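PDB 2QEC: histone acetyltransferase HPA2 and related acetyltransferases from Corynebacterium glutamicum ATCC 13032, which is probably an acyltransferase of the GNAT family, transferring acyl groups other than aminoacyl ones to a substrate that is not known. Local coordinates for residues Leu7-Gln11 with Ala12-Lys16; Ser135-Gly139 with Thr140-Ser144; Ala145-Asn148 with His149-Arg153. The protein carries 1 engineered substitution. One frame throughout, in Å; residues are numbered along the deposited sequence.

Contact 1 (Leu7-Gln11 with Ala12-Lys16); sequences LPATQ and ADFPK. With EDO (1,2-ethanediol), chain C.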
ATOM      1  N   LEU A   7       4.474 -13.137  25.345  1.00 42.74           N
ATOM      2  CA  LEU A   7       5.122 -12.041  26.055  1.00 39.84           C
ATOM      3  C   LEU A   7       6.404 -11.601  25.335  1.00 40.48           C
ATOM      4  O   LEU A   7       6.969 -12.345  24.496  1.00 38.93           O
ATOM      5  CB  LEU A   7       5.513 -12.422  27.469  1.00 38.24           C
ATOM      6  CG  LEU A   7       4.392 -12.836  28.434  1.00 41.91           C
ATOM      7  CD1 LEU A   7       4.963 -13.493  29.663  1.00 40.32           C
ATOM      8  CD2 LEU A   7       3.577 -11.657  28.853  1.00 43.04           C
ATOM      9  N   PRO A   8       6.865 -10.395  25.658  1.00 43.05           N
ATOM     10  CA  PRO A   8       8.177  -9.995  25.143  1.00 41.69           C
ATOM     11  C   PRO A   8       9.268 -10.924  25.644  1.00 41.49           C
ATOM     12  O   PRO A   8       9.188 -11.458  26.771  1.00 41.16           O
ATOM     13  CB  PRO A   8       8.343  -8.557  25.688  1.00 43.96           C
ATOM     14  CG  PRO A   8       6.932  -8.077  25.953  1.00 45.11           C
ATOM     15  CD  PRO A   8       6.243  -9.306  26.453  1.00 41.97           C
ATOM     16  N   ALA A   9      10.271 -11.140  24.783  1.00 40.93           N
ATOM     17  CA  ALA A   9      11.441 -11.933  25.123  1.00 40.15           C
ATOM     18  C   ALA A   9      12.311 -11.179  26.099  1.00 41.92           C
ATOM     19  O   ALA A   9      12.300  -9.955  26.138  1.00 40.26           O
ATOM     20  CB  ALA A   9      12.250 -12.242  23.880  1.00 41.15           C
ATOM     21  N   THR A  10      13.110 -11.931  26.845  1.00 40.27           N
ATOM     22  CA  THR A  10      14.163 -11.361  27.648  1.00 43.04           C
ATOM     23  C   THR A  10      15.486 -11.888  27.088  1.00 41.57           C
ATOM     24  O   THR A  10      15.528 -12.826  26.275  1.00 38.04           O
ATOM     25  CB  THR A  10      14.050 -11.741  29.142  1.00 44.76           C
ATOM     26  OG1 THR A  10      14.361 -13.106  29.279  1.00 41.46           O
ATOM     27  CG2 THR A  10      12.675 -11.533  29.657  1.00 43.76           C
ATOM     28  N   GLN A  11      16.571 -11.251  27.481  1.00 45.57           N
ATOM     29  CA  GLN A  11      17.872 -11.598  26.931  1.00 46.31           C
ATOM     30  C   GLN A  11      18.235 -13.050  27.131  1.00 45.56           C
ATOM     31  O   GLN A  11      18.796 -13.671  26.233  1.00 46.59           O
ATOM     32  CB  GLN A  11      18.963 -10.704  27.509  1.00 48.60           C
ATOM     33  CG  GLN A  11      20.109 -10.508  26.537  1.00 59.30           C
ATOM     34  CD  GLN A  11      20.767  -9.179  26.715  1.00 70.74           C
ATOM     35  OE1 GLN A  11      21.473  -8.952  27.701  1.00 78.34           O
ATOM     36  NE2 GLN A  11      20.534  -8.276  25.765  1.00 81.68           N
ATOM     37  N   ALA A  12      17.866 -13.596  28.278  1.00 45.34           N
ATOM     38  CA  ALA A  12      18.144 -15.011  28.631  1.00 44.05           C
ATOM     39  C   ALA A  12      17.534 -15.995  27.616  1.00 43.47           C
ATOM     40  O   ALA A  12      17.997 -17.144  27.467  1.00 44.85           O
ATOM     41  CB  ALA A  12      17.593 -15.298  29.972  1.00 44.09           C
ATOM     42  N   ASP A  13      16.484 -15.534  26.946  1.00 41.98           N
ATOM     43  CA  ASP A  13      15.745 -16.332  25.956  1.00 44.25           C
ATOM     44  C   ASP A  13      16.372 -16.347  24.564  1.00 42.40           C
ATOM     45  O   ASP A  13      15.935 -17.112  23.709  1.00 42.88           O
ATOM     46  CB  ASP A  13      14.317 -15.783  25.774  1.00 39.90           C
ATOM     47  CG  ASP A  13      13.506 -15.751  27.085  1.00 50.71           C
ATOM     48  OD1 ASP A  13      13.523 -16.747  27.813  1.00 44.69           O
ATOM     49  OD2 ASP A  13      12.806 -14.771  27.336  1.00 46.20           O
ATOM     50  N   PHE A  14      17.350 -15.493  24.301  1.00 43.34           N
ATOM     51  CA  PHE A  14      17.848 -15.351  22.927  1.00 46.63           C
ATOM     52  C   PHE A  14      18.412 -16.658  22.307  1.00 45.13           C
ATOM     53  O   PHE A  14      18.089 -16.949  21.159  1.00 44.56           O
ATOM     54  CB  PHE A  14      18.842 -14.182  22.784  1.00 49.00           C
ATOM     55  CG  PHE A  14      18.225 -12.794  22.955  1.00 53.84           C
ATOM     56  CD1 PHE A  14      16.851 -12.601  23.137  1.00 51.15           C
ATOM     57  CD2 PHE A  14      19.036 -11.674  22.900  1.00 55.28           C
ATOM     58  CE1 PHE A  14      16.323 -11.343  23.267  1.00 49.36           C
ATOM     59  CE2 PHE A  14      18.500 -10.406  23.047  1.00 52.95           C
ATOM     60  CZ  PHE A  14      17.134 -10.244  23.234  1.00 52.38           C
ATOM     61  N   PRO A  15      19.245 -17.446  23.036  1.00 45.89           N
ATOM     62  CA  PRO A  15      19.656 -18.721  22.445  1.00 45.19           C
ATOM     63  C   PRO A  15      18.533 -19.622  21.938  1.00 44.28           C
ATOM     64  O   PRO A  15      18.631 -20.162  20.836  1.00 41.57           O
ATOM     65  CB  PRO A  15      20.438 -19.389  23.570  1.00 46.76           C
ATOM     66  CG  PRO A  15      20.998 -18.273  24.320  1.00 50.01           C
ATOM     67  CD  PRO A  15      19.931 -17.218  24.307  1.00 45.44           C
ATOM     68  N   LYS A  16      17.471 -19.782  22.720  1.00 43.72           N
ATOM     69  CA  LYS A  16      16.368 -20.656  22.333  1.00 43.53           C
ATOM     70  C   LYS A  16      15.609 -20.054  21.177  1.00 41.50           C
ATOM     71  O   LYS A  16      15.129 -20.731  20.267  1.00 44.93           O
ATOM     72  CB  LYS A  16      15.422 -20.868  23.526  1.00 42.85           C
ATOM     73  CG  LYS A  16      14.214 -21.735  23.201  1.00 46.28           C
ATOM     74  CD  LYS A  16      14.615 -23.205  23.060  1.00 52.46           C
ATOM     75  CE  LYS A  16      13.481 -24.013  22.439  1.00 50.88           C
ATOM     76  NZ  LYS A  16      12.301 -23.946  23.346  1.00 61.67           N
TER
HETATM   77  C1  EDO C 205      13.708  -8.172  23.324  1.00 57.11           C
HETATM   78  O1  EDO C 205      12.478  -8.355  24.045  1.00 53.89           O
HETATM   79  C2  EDO C 205      14.378  -6.866  23.757  1.00 61.22           C
HETATM   80  O2  EDO C 205      15.523  -7.145  24.566  1.00 67.42           O

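Contact 2 (Ser135-Gly139 with Thr140-Ser144); sequences SSARG and TGVGS. With EDO (1,2-ethanediol), chain I.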
ATOM      1  N   SER A 135       8.780 -27.246  15.487  1.00 46.32           N
ATOM      2  CA  SER A 135       8.217 -28.399  14.789  1.00 51.02           C
ATOM      3  C   SER A 135       7.323 -29.182  15.736  1.00 52.10           C
ATOM      4  O   SER A 135       6.189 -29.565  15.389  1.00 51.90           O
ATOM      5  CB  SER A 135       9.339 -29.322  14.272  1.00 53.37           C
ATOM      6  OG  SER A 135      10.301 -28.570  13.536  1.00 52.79           O
ATOM      7  N   SER A 136       7.856 -29.404  16.934  1.00 49.97           N
ATOM      8  CA  SER A 136       7.133 -30.054  18.005  1.00 49.23           C
ATOM      9  C   SER A 136       5.786 -29.408  18.345  1.00 48.43           C
ATOM     10  O   SER A 136       4.929 -30.074  18.894  1.00 50.81           O
ATOM     11  CB  SER A 136       8.009 -30.105  19.269  1.00 48.12           C
ATOM     12  OG  SER A 136       8.141 -28.811  19.834  1.00 54.00           O
ATOM     13  N   ALA A 137       5.588 -28.133  18.014  1.00 47.98           N
ATOM     14  CA  ALA A 137       4.384 -27.416  18.433  1.00 47.46           C
ATOM     15  C   ALA A 137       3.503 -27.064  17.247  1.00 48.71           C
ATOM     16  O   ALA A 137       2.645 -26.209  17.367  1.00 46.84           O
ATOM     17  CB  ALA A 137       4.766 -26.148  19.207  1.00 45.62           C
ATOM     18  N   ARG A 138       3.706 -27.728  16.106  1.00 52.22           N
ATOM     19  CA  ARG A 138       2.865 -27.496  14.905  1.00 56.31           C
ATOM     20  C   ARG A 138       1.406 -27.853  15.233  1.00 52.03           C
ATOM     21  O   ARG A 138       1.145 -28.752  16.012  1.00 50.39           O
ATOM     22  CB  ARG A 138       3.394 -28.349  13.737  1.00 57.64           C
ATOM     23  CG  ARG A 138       2.706 -28.098  12.407  1.00 64.57           C
ATOM     24  CD  ARG A 138       3.023 -29.135  11.321  1.00 66.85           C
ATOM     25  NE  ARG A 138       3.192 -30.493  11.843  1.00 83.62           N
ATOM     26  CZ  ARG A 138       2.204 -31.301  12.240  1.00 87.20           C
ATOM     27  NH1 ARG A 138       0.927 -30.905  12.206  1.00 88.83           N
ATOM     28  NH2 ARG A 138       2.501 -32.517  12.694  1.00 87.20           N
ATOM     29  N   GLY A 139       0.453 -27.137  14.660  1.00 53.41           N
ATOM     30  CA  GLY A 139      -0.963 -27.416  14.906  1.00 53.23           C
ATOM     31  C   GLY A 139      -1.469 -27.061  16.296  1.00 53.62           C
ATOM     32  O   GLY A 139      -2.458 -27.634  16.743  1.00 52.87           O
ATOM     33  N   THR A 140      -0.801 -26.115  16.969  1.00 52.89           N
ATOM     34  CA  THR A 140      -1.103 -25.752  18.371  1.00 53.13           C
ATOM     35  C   THR A 140      -1.689 -24.352  18.566  1.00 51.31           C
ATOM     36  O   THR A 140      -2.027 -23.967  19.691  1.00 53.01           O
ATOM     37  CB  THR A 140       0.180 -25.806  19.237  1.00 50.37           C
ATOM     38  OG1 THR A 140       0.815 -27.078  19.051  1.00 62.94           O
ATOM     39  CG2 THR A 140      -0.177 -25.661  20.688  1.00 60.27           C
ATOM     40  N   GLY A 141      -1.780 -23.596  17.485  1.00 49.01           N
ATOM     41  CA  GLY A 141      -2.237 -22.216  17.543  1.00 50.31           C
ATOM     42  C   GLY A 141      -1.163 -21.227  17.945  1.00 49.54           C
ATOM     43  O   GLY A 141      -1.469 -20.101  18.285  1.00 50.18           O
ATOM     44  N   VAL A 142       0.094 -21.647  17.854  1.00 49.21           N
ATOM     45  CA  VAL A 142       1.230 -20.806  18.195  1.00 46.69           C
ATOM     46  C   VAL A 142       1.244 -19.576  17.300  1.00 40.93           C
ATOM     47  O   VAL A 142       1.328 -18.462  17.802  1.00 43.29           O
ATOM     48  CB  VAL A 142       2.574 -21.561  18.041  1.00 44.93           C
ATOM     49  CG1 VAL A 142       3.756 -20.608  18.116  1.00 48.48           C
ATOM     50  CG2 VAL A 142       2.707 -22.625  19.115  1.00 41.47           C
ATOM     51  N   GLY A 143       1.181 -19.778  15.987  1.00 40.16           N
ATOM     52  CA  GLY A 143       1.228 -18.648  15.043  1.00 37.60           C
ATOM     53  C   GLY A 143       0.113 -17.639  15.227  1.00 45.26           C
ATOM     54  O   GLY A 143       0.305 -16.424  15.114  1.00 40.98           O
ATOM     55  N   SER A 144      -1.065 -18.161  15.518  1.00 48.02           N
ATOM     56  CA  SER A 144      -2.249 -17.337  15.736  1.00 48.95           C
ATOM     57  C   SER A 144      -2.082 -16.459  17.011  1.00 44.63           C
ATOM     58  O   SER A 144      -2.375 -15.276  17.003  1.00 43.26           O
ATOM     59  CB  SER A 144      -3.452 -18.288  15.866  1.00 48.39           C
ATOM     60  OG  SER A 144      -4.622 -17.641  16.320  1.00 58.01           O
TER
HETATM   61  C1  EDO I 211       1.581 -24.810  12.857  1.00 64.03           C
HETATM   62  O1  EDO I 211       0.167 -24.823  13.102  1.00 62.61           O
HETATM   63  C2  EDO I 211       1.985 -23.753  11.839  1.00 72.15           C
HETATM   64  O2  EDO I 211       3.409 -23.566  11.878  1.00 74.16           O
HETATM   65  O   HOH W   1       1.009 -24.079  16.292  1.00 41.38           O

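Contact 3 (Ala145-Asn148 with His149-Arg153); sequences ALLN and HGIAR. With EDO (1,2-ethanediol), chain J.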
ATOM      1  N   ALA A 145      -1.602 -17.064  18.089  1.00 43.15           N
ATOM      2  CA  ALA A 145      -1.347 -16.357  19.362  1.00 41.43           C
ATOM      3  C   ALA A 145      -0.339 -15.238  19.158  1.00 40.78           C
ATOM      4  O   ALA A 145      -0.556 -14.083  19.580  1.00 45.34           O
ATOM      5  CB  ALA A 145      -0.882 -17.362  20.435  1.00 39.44           C
ATOM      6  N   LEU A 146       0.709 -15.522  18.393  1.00 41.79           N
ATOM      7  CA  LEU A 146       1.706 -14.482  18.063  1.00 39.24           C
ATOM      8  C   LEU A 146       1.164 -13.313  17.282  1.00 42.57           C
ATOM      9  O   LEU A 146       1.402 -12.159  17.620  1.00 40.27           O
ATOM     10  CB  LEU A 146       2.910 -15.097  17.347  1.00 40.18           C
ATOM     11  CG  LEU A 146       3.769 -15.980  18.262  1.00 38.49           C
ATOM     12  CD1 LEU A 146       4.634 -16.873  17.465  1.00 38.32           C
ATOM     13  CD2 LEU A 146       4.607 -15.138  19.205  1.00 41.55           C
ATOM     14  N   LEU A 147       0.438 -13.612  16.215  1.00 45.60           N
ATOM     15  CA  LEU A 147      -0.193 -12.570  15.436  1.00 44.94           C
ATOM     16  C   LEU A 147      -1.209 -11.734  16.191  1.00 42.39           C
ATOM     17  O   LEU A 147      -1.227 -10.533  16.033  1.00 44.44           O
ATOM     18  CB  LEU A 147      -0.835 -13.165  14.190  1.00 49.84           C
ATOM     19  CG  LEU A 147       0.245 -13.222  13.099  1.00 48.67           C
ATOM     20  CD1 LEU A 147       0.095 -14.508  12.362  1.00 64.17           C
ATOM     21  CD2 LEU A 147       0.112 -11.953  12.256  1.00 58.23           C
ATOM     22  N   ASN A 148      -2.083 -12.388  16.943  1.00 40.70           N
ATOM     23  CA  ASN A 148      -3.041 -11.690  17.781  1.00 43.96           C
ATOM     24  C   ASN A 148      -2.376 -10.736  18.788  1.00 42.80           C
ATOM     25  O   ASN A 148      -2.801  -9.584  18.917  1.00 42.87           O
ATOM     26  CB  ASN A 148      -3.983 -12.690  18.462  1.00 45.15           C
ATOM     27  CG  ASN A 148      -5.013 -13.297  17.477  1.00 51.38           C
ATOM     28  OD1 ASN A 148      -5.279 -12.749  16.417  1.00 51.58           O
ATOM     29  ND2 ASN A 148      -5.608 -14.410  17.859  1.00 50.67           N
ATOM     30  N   HIS A 149      -1.295 -11.172  19.408  1.00 40.37           N
ATOM     31  CA  HIS A 149      -0.497 -10.336  20.318  1.00 39.56           C
ATOM     32  C   HIS A 149       0.029  -9.089  19.595  1.00 39.80           C
ATOM     33  O   HIS A 149      -0.087  -7.940  20.063  1.00 39.99           O
ATOM     34  CB  HIS A 149       0.649 -11.204  20.970  1.00 42.46           C
ATOM     35  CG  HIS A 149       1.376 -10.487  22.070  1.00 35.78           C
ATOM     36  ND1 HIS A 149       0.885 -10.427  23.349  1.00 41.29           N
ATOM     37  CD2 HIS A 149       2.420  -9.623  22.030  1.00 44.89           C
ATOM     38  CE1 HIS A 149       1.663  -9.653  24.083  1.00 43.57           C
ATOM     39  NE2 HIS A 149       2.599  -9.145  23.305  1.00 43.19           N
ATOM     40  N   GLY A 150       0.542  -9.286  18.394  1.00 38.01           N
ATOM     41  CA  GLY A 150       1.225  -8.187  17.702  1.00 37.17           C
ATOM     42  C   GLY A 150       0.216  -7.243  17.134  1.00 38.06           C
ATOM     43  O   GLY A 150       0.450  -5.997  17.023  1.00 40.07           O
ATOM     44  N   ILE A 151      -0.899  -7.827  16.699  1.00 39.79           N
ATOM     45  CA  ILE A 151      -2.012  -6.977  16.194  1.00 39.06           C
ATOM     46  C   ILE A 151      -2.596  -6.126  17.296  1.00 41.85           C
ATOM     47  O   ILE A 151      -2.828  -4.945  17.094  1.00 45.19           O
ATOM     48  CB  ILE A 151      -3.077  -7.810  15.503  1.00 36.53           C
ATOM     49  CG1 ILE A 151      -2.494  -8.363  14.208  1.00 44.38           C
ATOM     50  CG2 ILE A 151      -4.357  -6.927  15.134  1.00 41.58           C
ATOM     51  CD1 ILE A 151      -3.209  -9.513  13.646  1.00 44.56           C
ATOM     52  N   ALA A 152      -2.775  -6.674  18.483  1.00 42.23           N
ATOM     53  CA  ALA A 152      -3.271  -5.876  19.615  1.00 43.58           C
ATOM     54  C   ALA A 152      -2.313  -4.754  19.983  1.00 42.56           C
ATOM     55  O   ALA A 152      -2.736  -3.669  20.264  1.00 43.97           O
ATOM     56  CB  ALA A 152      -3.547  -6.750  20.792  1.00 45.20           C
ATOM     57  N   ARG A 153      -1.014  -5.003  19.952  1.00 38.62           N
ATOM     58  CA  ARG A 153      -0.013  -3.940  20.203  1.00 38.59           C
ATOM     59  C   ARG A 153      -0.017  -2.847  19.143  1.00 41.28           C
ATOM     60  O   ARG A 153       0.157  -1.654  19.440  1.00 40.79           O
ATOM     61  CB  ARG A 153       1.379  -4.554  20.317  1.00 37.43           C
ATOM     62  CG  ARG A 153       2.499  -3.532  20.537  1.00 39.80           C
ATOM     63  CD  ARG A 153       3.779  -4.252  20.917  1.00 41.85           C
ATOM     64  NE  ARG A 153       4.040  -5.149  19.802  1.00 43.30           N
ATOM     65  CZ  ARG A 153       4.534  -6.368  19.886  1.00 40.32           C
ATOM     66  NH1 ARG A 153       4.918  -6.895  21.074  1.00 37.05           N
ATOM     67  NH2 ARG A 153       4.644  -7.072  18.769  1.00 42.14           N
TER
HETATM   68  C1  EDO J 212      -1.381   2.419  18.420  1.00 52.54           C
HETATM   69  O1  EDO J 212      -0.657   1.448  19.179  1.00 60.86           O
HETATM   70  C2  EDO J 212      -2.651   2.844  19.108  1.00 56.11           C
HETATM   71  O2  EDO J 212      -3.788   2.057  18.711  1.00 51.33           O

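Contact 1 (Leu7-Gln11 with Ala12-Lys16)
T10 and D13 grip each other twice through one carboxylate oxygen. D13 OD2 takes the backbone N-H of T10 in a nearly straight bond (165°), with T10 N to D13 OD2 at 2.9 Å. It also takes the hydroxyl of T10, with T10 OG1 to D13 OD2 at 3.0 Å. Both donors come from the same face of the carboxylate: the amide lies only a little out of its plane, on the anti side, while the hydroxyl stands well above it. T10 holds OG1 between its own N and carbonyl carbon (chi1 71°), and this sets the hydroxyl beside the amide for the shared acceptor. A return bond, D13 N to T10 O at 2.9 Å, closes the turn in the main chain, and F14 N to Q11 O at 3.0 Å follows one residue on. The link leads from edge strand 5-8 of the mixed sheet through a short 3-10 turn into helix 14-25, the first helix of the GNAT fold. The F14 ring lies back over this turn. One face rests on Q11 in a CH-pi contact, with CA 3.9 Å from the ring centroid and only 5° from its normal; Q11 CG reaches F14 CE2 at 3.8 Å. A9 CB comes to the ring edge, 4.2 Å from F14 CE1. Further out, F14 packs on I53 and A58 of helix 43-60, and on I63 of strand 61-67, which A9 also touches. R67 forms a salt bridge with D13 OD2, adding a charged partner to the oxygen that already holds T10.

Contact 2 (Ser135-Gly139 with Thr140-Ser144)
T140 turns its hydroxyl back over the turn onto A137, with OG1 2.6 Å from A137 O. The oxygen approaches from above the carbonyl plane, 60° out of it, and not end-on. A chi1 of -52° sets OG1 anti to the carbonyl carbon of T140, facing A137 O. A137 CB touches both T140 and V142, 4.1 Å from T140 OG1 and from V142 CG2; V74 of strand 73-80 packs on A137 and V142 alike. A137 to T140 form a type II beta turn, whose third position, with positive phi, is taken by G139. A water sits inside the bend: it donates to A137 O at 2.9 Å and accepts from T140 N at 2.8 Å and from V142 N at 3.0 Å. A 1,2-ethanediol takes a weak bond from G139 N to its O1 at 2.8 Å, and R138 CG lies against its C1. G141 is the N-cap of helix 142-154. The sequence R138-G139-T140-G141-V142-G143 fits the R/Q-x-x-G-x-G/A signature of GNAT enzymes, whose loop amides bind the pyrophosphate of acetyl-CoA; the water and the diol, the latter probably from the crystallisation liquor, may lie in part of that site.

Contact 3 (Ala145-Asn148 with His149-Arg153)
I151 sets CG1 beside its own backbone N (chi1 -69°), which lays the ethyl arm back along the helix over L147. I151 CG1 and CD1 both lie on L147 O, at 3.1 and 3.3 Å; I151 CD1 only loosely approaches L147 CD2 (4.3 Å). L147 O thus takes the N-H of I151, with I151 N at 2.8 Å, while the ethyl arm of the same residue covers it. H149 differs: with CG anti to the backbone N (chi1 -171°) the imidazole leads away from the preceding turn and CB alone stays close, 3.4 Å from A145 O. The regular i to i+4 ladder carries the rest. H149 N binds A145 O at 3.0 Å, G150 N binds L146 O at 3.1 Å, and A152 N binds N148 O at 2.9 Å, each donor tilted only modestly from the plane of its carbonyl; R153 N to H149 O continues the series. G150 brings only backbone to the ladder, on a buried side of the helix. This is the greater part of helix 142-154, almost to its C-terminal end, the helical arm of the beta-alpha-beta unit that joins strand 126-133 to the parallel strand 159-163. L146 and L147 press on V131 and L128 of the first strand, while A145, L146 and H149 lie against V6 of edge strand 5-8. One turn further along, R153 forms a salt bridge with D64 and a cation-pi contact with W79. Backbone bonding therefore satisfies the carbonyls of A145 to H149 and the N-H groups of H149 to R153, while the side chains of L146, L147 and R153 meet the sheet, the leucines by aliphatic packing and R153 through its charge.

How the contacts relate
Contact 1 is a surface contact, whereas contacts 2 and 3 are partly buried. These two adjoin in sequence and share helix 142-154, contact 2 at its N-terminal end and contact 3 along the rest of it; contact 1 belongs to the start of helix 14-25, with its centre about 17 to 18 Å from those of the others. Strand 5-8 ties contacts 1 and 3, since it leads into the former and packs on the helix of the latter. Chemistry follows place: a shared carboxylate oxygen fixes the exposed turn, a threonine hydroxyl, a water and main-chain amides shape the probable cofactor loop, and helix bonding, aliphatic packing and the charge of R153 hold the crossover helix to the sheet.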